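Local coordinates for uncharacterized protein (PDB 5AZ0), which probably catalyses the NAD(P)H-dependent reduction of carbonyl compounds, as a silkworm member of the aldo-keto reductase family, at residues 74-79 against 338-343; 104-109 against 316-321. All coordinates share one frame; numbering follows the deposited sequence.

Interaction 1: residues 74-79 against 338-343; sequences FYRVEP and PIAMRK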
loop_
_atom_site.group_PDB
_atom_site.type_symbol
_atom_site.label_atom_id
_atom_site.label_comp_id
_atom_site.label_asym_id
_atom_site.label_seq_id
_atom_site.Cartn_x
_atom_site.Cartn_y
_atom_site.Cartn_z
ATOM N N PHE A 74 -1.820 -5.761 -10.754
ATOM C CA PHE A 74 -1.756 -7.108 -10.184
ATOM C C PHE A 74 -2.957 -7.580 -9.381
ATOM O O PHE A 74 -3.090 -8.751 -9.174
ATOM C CB PHE A 74 -0.490 -7.237 -9.319
ATOM C CG PHE A 74 -0.197 -8.637 -8.861
ATOM C CD1 PHE A 74 0.242 -9.585 -9.771
ATOM C CD2 PHE A 74 -0.315 -8.999 -7.501
ATOM C CE1 PHE A 74 0.527 -10.909 -9.354
ATOM C CE2 PHE A 74 -0.023 -10.313 -7.072
ATOM C CZ PHE A 74 0.389 -11.269 -8.006
ATOM N N TYR A 75 -3.767 -6.692 -8.825
ATOM C CA TYR A 75 -4.862 -7.112 -7.971
ATOM C C TYR A 75 -6.130 -7.578 -8.699
ATOM O O TYR A 75 -7.077 -8.009 -8.049
ATOM C CB TYR A 75 -5.203 -6.026 -6.991
ATOM C CG TYR A 75 -4.052 -5.525 -6.095
ATOM C CD1 TYR A 75 -2.859 -6.237 -5.916
ATOM C CD2 TYR A 75 -4.207 -4.337 -5.422
ATOM C CE1 TYR A 75 -1.847 -5.748 -5.092
ATOM C CE2 TYR A 75 -3.216 -3.840 -4.594
ATOM C CZ TYR A 75 -2.041 -4.530 -4.413
ATOM O OH TYR A 75 -1.095 -3.940 -3.588
ATOM N N ARG A 76 -6.137 -7.461 -10.021
ATOM C CA ARG A 76 -7.104 -8.083 -10.922
ATOM C C ARG A 76 -8.422 -7.338 -10.982
ATOM O O ARG A 76 -9.109 -7.493 -11.929
ATOM C CB ARG A 76 -7.398 -9.596 -10.628
ATOM C CG ARG A 76 -6.314 -10.584 -11.085
ATOM C CD ARG A 76 -5.496 -11.080 -9.939
ATOM N NE ARG A 76 -4.717 -12.258 -10.285
ATOM C CZ ARG A 76 -3.405 -12.427 -10.067
ATOM N NH1 ARG A 76 -2.610 -11.475 -9.481
ATOM N NH2 ARG A 76 -2.855 -13.588 -10.424
ATOM N N VAL A 77 -8.720 -6.500 -10.015
ATOM C CA VAL A 77 -10.029 -5.958 -9.826
ATOM C C VAL A 77 -10.169 -4.488 -10.271
ATOM O O VAL A 77 -11.145 -3.848 -9.907
ATOM C CB VAL A 77 -10.464 -6.116 -8.334
ATOM C CG1 VAL A 77 -10.621 -7.598 -8.026
ATOM C CG2 VAL A 77 -9.472 -5.455 -7.332
ATOM N N GLU A 78 -9.230 -3.928 -11.042
ATOM C CA GLU A 78 -9.372 -2.495 -11.428
ATOM C C GLU A 78 -10.701 -2.205 -12.148
ATOM O O GLU A 78 -11.356 -1.191 -11.851
ATOM C CB GLU A 78 -8.200 -2.038 -12.299
ATOM C CG GLU A 78 -6.848 -1.968 -11.538
ATOM C CD GLU A 78 -5.660 -1.829 -12.464
ATOM O OE1 GLU A 78 -5.596 -2.629 -13.400
ATOM O OE2 GLU A 78 -4.788 -0.918 -12.281
ATOM N N PRO A 79 -11.136 -3.091 -13.083
ATOM C CA PRO A 79 -12.444 -2.795 -13.789
ATOM C C PRO A 79 -13.583 -2.671 -12.801
ATOM O O PRO A 79 -14.315 -1.690 -12.794
ATOM C CB PRO A 79 -12.578 -3.986 -14.771
ATOM C CG PRO A 79 -11.152 -4.445 -14.959
ATOM C CD PRO A 79 -10.557 -4.345 -13.589
ATOM N N PRO A 338 5.695 -18.907 -8.734
ATOM C CA PRO A 338 4.345 -19.403 -9.121
ATOM C C PRO A 338 3.720 -18.574 -10.242
ATOM O O PRO A 338 3.973 -17.326 -10.332
ATOM C CB PRO A 338 3.495 -19.287 -7.842
ATOM C CG PRO A 338 4.414 -18.846 -6.765
ATOM C CD PRO A 338 5.811 -18.624 -7.296
ATOM N N ILE A 339 2.912 -19.240 -11.086
ATOM C CA ILE A 339 2.341 -18.562 -12.270
ATOM C C ILE A 339 1.430 -17.342 -11.901
ATOM O O ILE A 339 1.485 -16.333 -12.582
ATOM C CB ILE A 339 1.621 -19.544 -13.240
ATOM C CG1 ILE A 339 1.401 -18.898 -14.632
ATOM C CG2 ILE A 339 0.298 -20.048 -12.645
ATOM C CD1 ILE A 339 1.520 -19.888 -15.806
ATOM N N ALA A 340 0.635 -17.440 -10.827
ATOM C CA ALA A 340 -0.195 -16.347 -10.351
ATOM C C ALA A 340 0.566 -15.020 -9.984
ATOM O O ALA A 340 -0.067 -13.977 -9.867
ATOM C CB ALA A 340 -1.045 -16.789 -9.168
ATOM N N MET A 341 1.897 -15.072 -9.856
ATOM C CA MET A 341 2.725 -13.910 -9.631
ATOM C C MET A 341 3.320 -13.387 -10.939
ATOM O O MET A 341 4.175 -12.500 -10.904
ATOM C CB MET A 341 3.852 -14.281 -8.663
ATOM C CG MET A 341 3.405 -15.046 -7.417
ATOM S SD MET A 341 2.191 -14.215 -6.442
ATOM C CE MET A 341 3.054 -12.691 -6.078
ATOM N N ARG A 342 2.886 -13.924 -12.089
ATOM C CA ARG A 342 3.486 -13.598 -13.389
ATOM C C ARG A 342 2.496 -13.333 -14.560
ATOM O O ARG A 342 2.795 -12.536 -15.430
ATOM C CB ARG A 342 4.419 -14.741 -13.815
ATOM C CG ARG A 342 5.759 -14.798 -13.115
ATOM C CD ARG A 342 6.659 -15.974 -13.591
ATOM N NE ARG A 342 6.120 -17.334 -13.434
ATOM C CZ ARG A 342 5.579 -18.124 -14.395
ATOM N NH1 ARG A 342 5.425 -17.743 -15.671
ATOM N NH2 ARG A 342 5.145 -19.349 -14.064
ATOM N N LYS A 343 1.388 -14.080 -14.622
ATOM C CA LYS A 343 0.437 -14.077 -15.759
ATOM C C LYS A 343 -0.943 -14.173 -15.181
ATOM O O LYS A 343 -1.203 -15.035 -14.370
ATOM C CB LYS A 343 0.642 -15.279 -16.688
ATOM C CG LYS A 343 1.923 -15.207 -17.504
ATOM C CD LYS A 343 2.232 -16.510 -18.285
ATOM C CE LYS A 343 3.113 -16.158 -19.475
ATOM N NZ LYS A 343 3.908 -17.265 -20.017
#
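R76 and F74, on the loop that leads from strand 68-70 of the (beta/alpha)8 barrel into helix 78-90, meet A340 and M341 in the C-terminal tail. One arginine bond to a backbone carbonyl and a Met-aromatic pair fasten the tail beside Y75, at what is probably the active-site end of the barrel. R76 sets off toward the tail from CB; CB, CG and CD span the distance without touching 338-343, and a bend at chi2 (104°) brings the guanidinium beside F74. In this contact the two terminal nitrogens beyond CZ do the bonding. R76 NH1 turns back to its own loop and donates to F74 O at 2.8 Å, while lying over one face of the F74 ring, offset toward the rim. R76 NH2 points forward to A340 O, 2.9 Å away, in a nearly straight bond (176°) that uses a lone pair in the carbonyl plane. Both acceptors lie close to the guanidinium plane, so the group is held against rotation, and W344 adds a cation-pi contact. With a leucine here, A340 O would probably lose this donor and F74 O its bond from NH1, leaving the backbone link to G347 as a remaining polar tie. F74 brings its ring up to the tail, with CE1 3.2 Å from A340 O. M341 starts away from the loop but folds back through bends at chi2 and chi3. Its SD stands at the edge of the F74 ring, 5.1 Å from the centroid, and its methyl CE closes to 3.6 Å from F74 CZ.

Interaction 2: residues 104-109 against 316-321; sequences KVWQHY and LFWQPY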
loop_
_atom_site.group_PDB
_atom_site.type_symbol
_atom_site.label_atom_id
_atom_site.label_comp_id
_atom_site.label_asym_id
_atom_site.label_seq_id
_atom_site.Cartn_x
_atom_site.Cartn_y
_atom_site.Cartn_z
ATOM N N LYS A 104 -0.619 0.646 -9.698
ATOM C CA LYS A 104 0.747 0.141 -9.591
ATOM C C LYS A 104 1.114 -0.686 -10.844
ATOM O O LYS A 104 0.249 -1.316 -11.422
ATOM C CB LYS A 104 1.000 -0.643 -8.301
ATOM C CG LYS A 104 0.439 -0.017 -7.050
ATOM C CD LYS A 104 0.611 -0.937 -5.845
ATOM C CE LYS A 104 -0.323 -0.392 -4.768
ATOM N NZ LYS A 104 -0.451 -1.259 -3.609
ATOM N N VAL A 105 2.368 -0.576 -11.260
ATOM C CA VAL A 105 2.920 -1.190 -12.484
ATOM C C VAL A 105 3.772 -2.356 -11.994
ATOM O O VAL A 105 4.761 -2.166 -11.146
ATOM C CB VAL A 105 3.853 -0.189 -13.171
ATOM C CG1 VAL A 105 4.640 -0.795 -14.344
ATOM C CG2 VAL A 105 3.021 0.993 -13.666
ATOM N N TRP A 106 3.510 -3.524 -12.569
ATOM C CA TRP A 106 4.169 -4.747 -12.174
ATOM C C TRP A 106 5.497 -4.988 -12.882
ATOM O O TRP A 106 5.938 -4.181 -13.760
ATOM C CB TRP A 106 3.167 -5.902 -12.418
ATOM C CG TRP A 106 3.391 -7.232 -11.703
ATOM C CD1 TRP A 106 3.707 -8.426 -12.307
ATOM C CD2 TRP A 106 3.254 -7.524 -10.304
ATOM N NE1 TRP A 106 3.799 -9.431 -11.371
ATOM C CE2 TRP A 106 3.514 -8.932 -10.139
ATOM C CE3 TRP A 106 2.967 -6.765 -9.182
ATOM C CZ2 TRP A 106 3.484 -9.560 -8.904
ATOM C CZ3 TRP A 106 2.917 -7.375 -7.934
ATOM C CH2 TRP A 106 3.176 -8.772 -7.792
ATOM N N GLN A 107 6.132 -6.130 -12.541
ATOM C CA GLN A 107 7.584 -6.402 -12.771
ATOM C C GLN A 107 7.945 -6.585 -14.194
ATOM O O GLN A 107 9.100 -6.293 -14.594
ATOM C CB GLN A 107 8.070 -7.644 -11.989
ATOM C CG GLN A 107 8.266 -7.392 -10.495
ATOM C CD GLN A 107 6.994 -7.116 -9.714
ATOM O OE1 GLN A 107 6.553 -5.981 -9.648
ATOM N NE2 GLN A 107 6.456 -8.111 -9.052
ATOM N N HIS A 108 6.946 -6.953 -15.012
ATOM C CA HIS A 108 7.210 -7.060 -16.473
ATOM C C HIS A 108 7.055 -5.828 -17.283
ATOM O O HIS A 108 7.300 -5.855 -18.507
ATOM C CB HIS A 108 6.466 -8.242 -17.091
ATOM C CG HIS A 108 4.984 -8.165 -17.007
ATOM N ND1 HIS A 108 4.310 -8.189 -15.820
ATOM C CD2 HIS A 108 4.034 -8.163 -17.978
ATOM C CE1 HIS A 108 3.005 -8.188 -16.053
ATOM N NE2 HIS A 108 2.817 -8.199 -17.352
ATOM N N TYR A 109 6.779 -4.692 -16.634
ATOM C CA TYR A 109 6.624 -3.437 -17.409
ATOM C C TYR A 109 7.683 -2.439 -16.944
ATOM O O TYR A 109 7.366 -1.280 -16.582
ATOM C CB TYR A 109 5.120 -2.951 -17.226
ATOM C CG TYR A 109 4.145 -3.724 -18.067
ATOM C CD1 TYR A 109 4.079 -3.511 -19.419
ATOM C CD2 TYR A 109 3.315 -4.700 -17.552
ATOM C CE1 TYR A 109 3.254 -4.255 -20.238
ATOM C CE2 TYR A 109 2.429 -5.441 -18.392
ATOM C CZ TYR A 109 2.423 -5.219 -19.710
ATOM O OH TYR A 109 1.571 -5.895 -20.568
ATOM N N LEU A 316 9.828 -15.472 -1.161
ATOM C CA LEU A 316 11.159 -16.116 -1.301
ATOM C C LEU A 316 11.510 -16.420 -2.710
ATOM O O LEU A 316 12.673 -16.285 -3.076
ATOM C CB LEU A 316 11.258 -17.386 -0.429
ATOM C CG LEU A 316 11.244 -16.972 1.066
ATOM C CD1 LEU A 316 10.782 -18.119 1.951
ATOM C CD2 LEU A 316 12.577 -16.339 1.539
ATOM N N PHE A 317 10.507 -16.735 -3.544
ATOM C CA PHE A 317 10.730 -16.892 -5.020
ATOM C C PHE A 317 11.370 -15.715 -5.722
ATOM O O PHE A 317 11.907 -15.912 -6.773
ATOM C CB PHE A 317 9.460 -17.284 -5.760
ATOM C CG PHE A 317 8.236 -16.542 -5.308
ATOM C CD1 PHE A 317 7.927 -15.293 -5.841
ATOM C CD2 PHE A 317 7.385 -17.105 -4.392
ATOM C CE1 PHE A 317 6.798 -14.606 -5.413
ATOM C CE2 PHE A 317 6.263 -16.426 -3.962
ATOM C CZ PHE A 317 5.974 -15.158 -4.464
ATOM N N TRP A 318 11.380 -14.493 -5.128
ATOM C CA TRP A 318 12.087 -13.387 -5.783
ATOM C C TRP A 318 13.489 -13.116 -5.313
ATOM O O TRP A 318 14.179 -12.291 -5.936
ATOM C CB TRP A 318 11.229 -12.087 -5.695
ATOM C CG TRP A 318 9.984 -12.122 -6.586
ATOM C CD1 TRP A 318 9.855 -12.740 -7.819
ATOM C CD2 TRP A 318 8.726 -11.492 -6.333
ATOM N NE1 TRP A 318 8.596 -12.520 -8.328
ATOM C CE2 TRP A 318 7.880 -11.769 -7.448
ATOM C CE3 TRP A 318 8.239 -10.690 -5.307
ATOM C CZ2 TRP A 318 6.587 -11.292 -7.541
ATOM C CZ3 TRP A 318 6.917 -10.198 -5.402
ATOM C CH2 TRP A 318 6.111 -10.516 -6.536
ATOM N N GLN A 319 13.951 -13.803 -4.258
ATOM C CA GLN A 319 15.370 -13.606 -3.761
ATOM C C GLN A 319 16.465 -13.625 -4.785
ATOM O O GLN A 319 17.340 -12.766 -4.719
ATOM C CB GLN A 319 15.790 -14.571 -2.662
ATOM C CG GLN A 319 14.923 -14.527 -1.409
ATOM C CD GLN A 319 15.577 -15.168 -0.167
ATOM O OE1 GLN A 319 15.273 -14.785 0.970
ATOM N NE2 GLN A 319 16.441 -16.168 -0.389
ATOM N N PRO A 320 16.424 -14.554 -5.757
ATOM C CA PRO A 320 17.527 -14.587 -6.765
ATOM C C PRO A 320 17.531 -13.454 -7.787
ATOM O O PRO A 320 18.464 -13.387 -8.606
ATOM C CB PRO A 320 17.313 -15.907 -7.523
ATOM C CG PRO A 320 16.182 -16.585 -6.869
ATOM C CD PRO A 320 15.462 -15.648 -5.928
ATOM N N TYR A 321 16.530 -12.550 -7.774
ATOM C CA TYR A 321 16.466 -11.492 -8.836
ATOM C C TYR A 321 17.239 -10.295 -8.442
ATOM O O TYR A 321 17.271 -9.928 -7.288
ATOM C CB TYR A 321 14.975 -11.172 -9.168
ATOM C CG TYR A 321 14.353 -12.353 -9.858
ATOM C CD1 TYR A 321 13.826 -13.366 -9.151
ATOM C CD2 TYR A 321 14.358 -12.435 -11.263
ATOM C CE1 TYR A 321 13.345 -14.497 -9.792
ATOM C CE2 TYR A 321 13.871 -13.535 -11.934
ATOM C CZ TYR A 321 13.383 -14.562 -11.201
ATOM O OH TYR A 321 12.880 -15.657 -11.848
#
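W318 drives its six-membered ring into the corner formed by W106 and Q107, where the loop after strand 100-105 of the TIM barrel meets the 316-321 segment of the C-terminal tail. Packing is close over a small patch, the CZ2-CH2 edge of W318. On one side W106 CH2 lies 3.6 Å from W318 CH2, near the plane of the W318 ring. The two indoles cross steeply, with planes at 65° and six-membered-ring centroids 5.7 Å apart. Q107 forms the other side of the corner. Bent at chi2 (67°), its chain folds back so that NE2 sits 3.2 Å above the centre of the W106 ring, while the same NE2 is 3.5 Å from both W318 CH2 and W318 CZ2. Its amide plane stands almost square to the W318 indole. Away from this patch the segments separate quickly: the closest CA pair, Q107 and W318, is 10.9 Å apart, and beyond W318 the chain turns off through the solvent-exposed P320. W138 meets both tryptophans, edge-to-face in the case of W318. W106 NE1 is spent on M341 O, and no hydrogen bond joins the segments; aromatic packing carries the contact, with the amide nitrogen of Q107 probably adding a weak polar attraction to the W106 face.

In the fold
Interactions 1 and 2 are both buried, and both press the C-terminal tail onto loops following neighbouring parallel strands, 68-70 and 100-105, of the barrel. They differ in chemistry: 74-79 grips the tail with a charged side chain on a backbone carbonyl, whereas 104-109 meets 316-321 through aromatic and amide surfaces, without a hydrogen bond. W106 joins the two, stacking on F74 and reaching M341 with its indole N-H, and P338 packs on F317 along the tail. Beneath them, Y75 OH bonds to K104 NZ, which also pairs with D70; with H137 nearby, this group resembles the catalytic tetrad of aldo-keto reductases, so the tail probably covers the active-site end of the barrel.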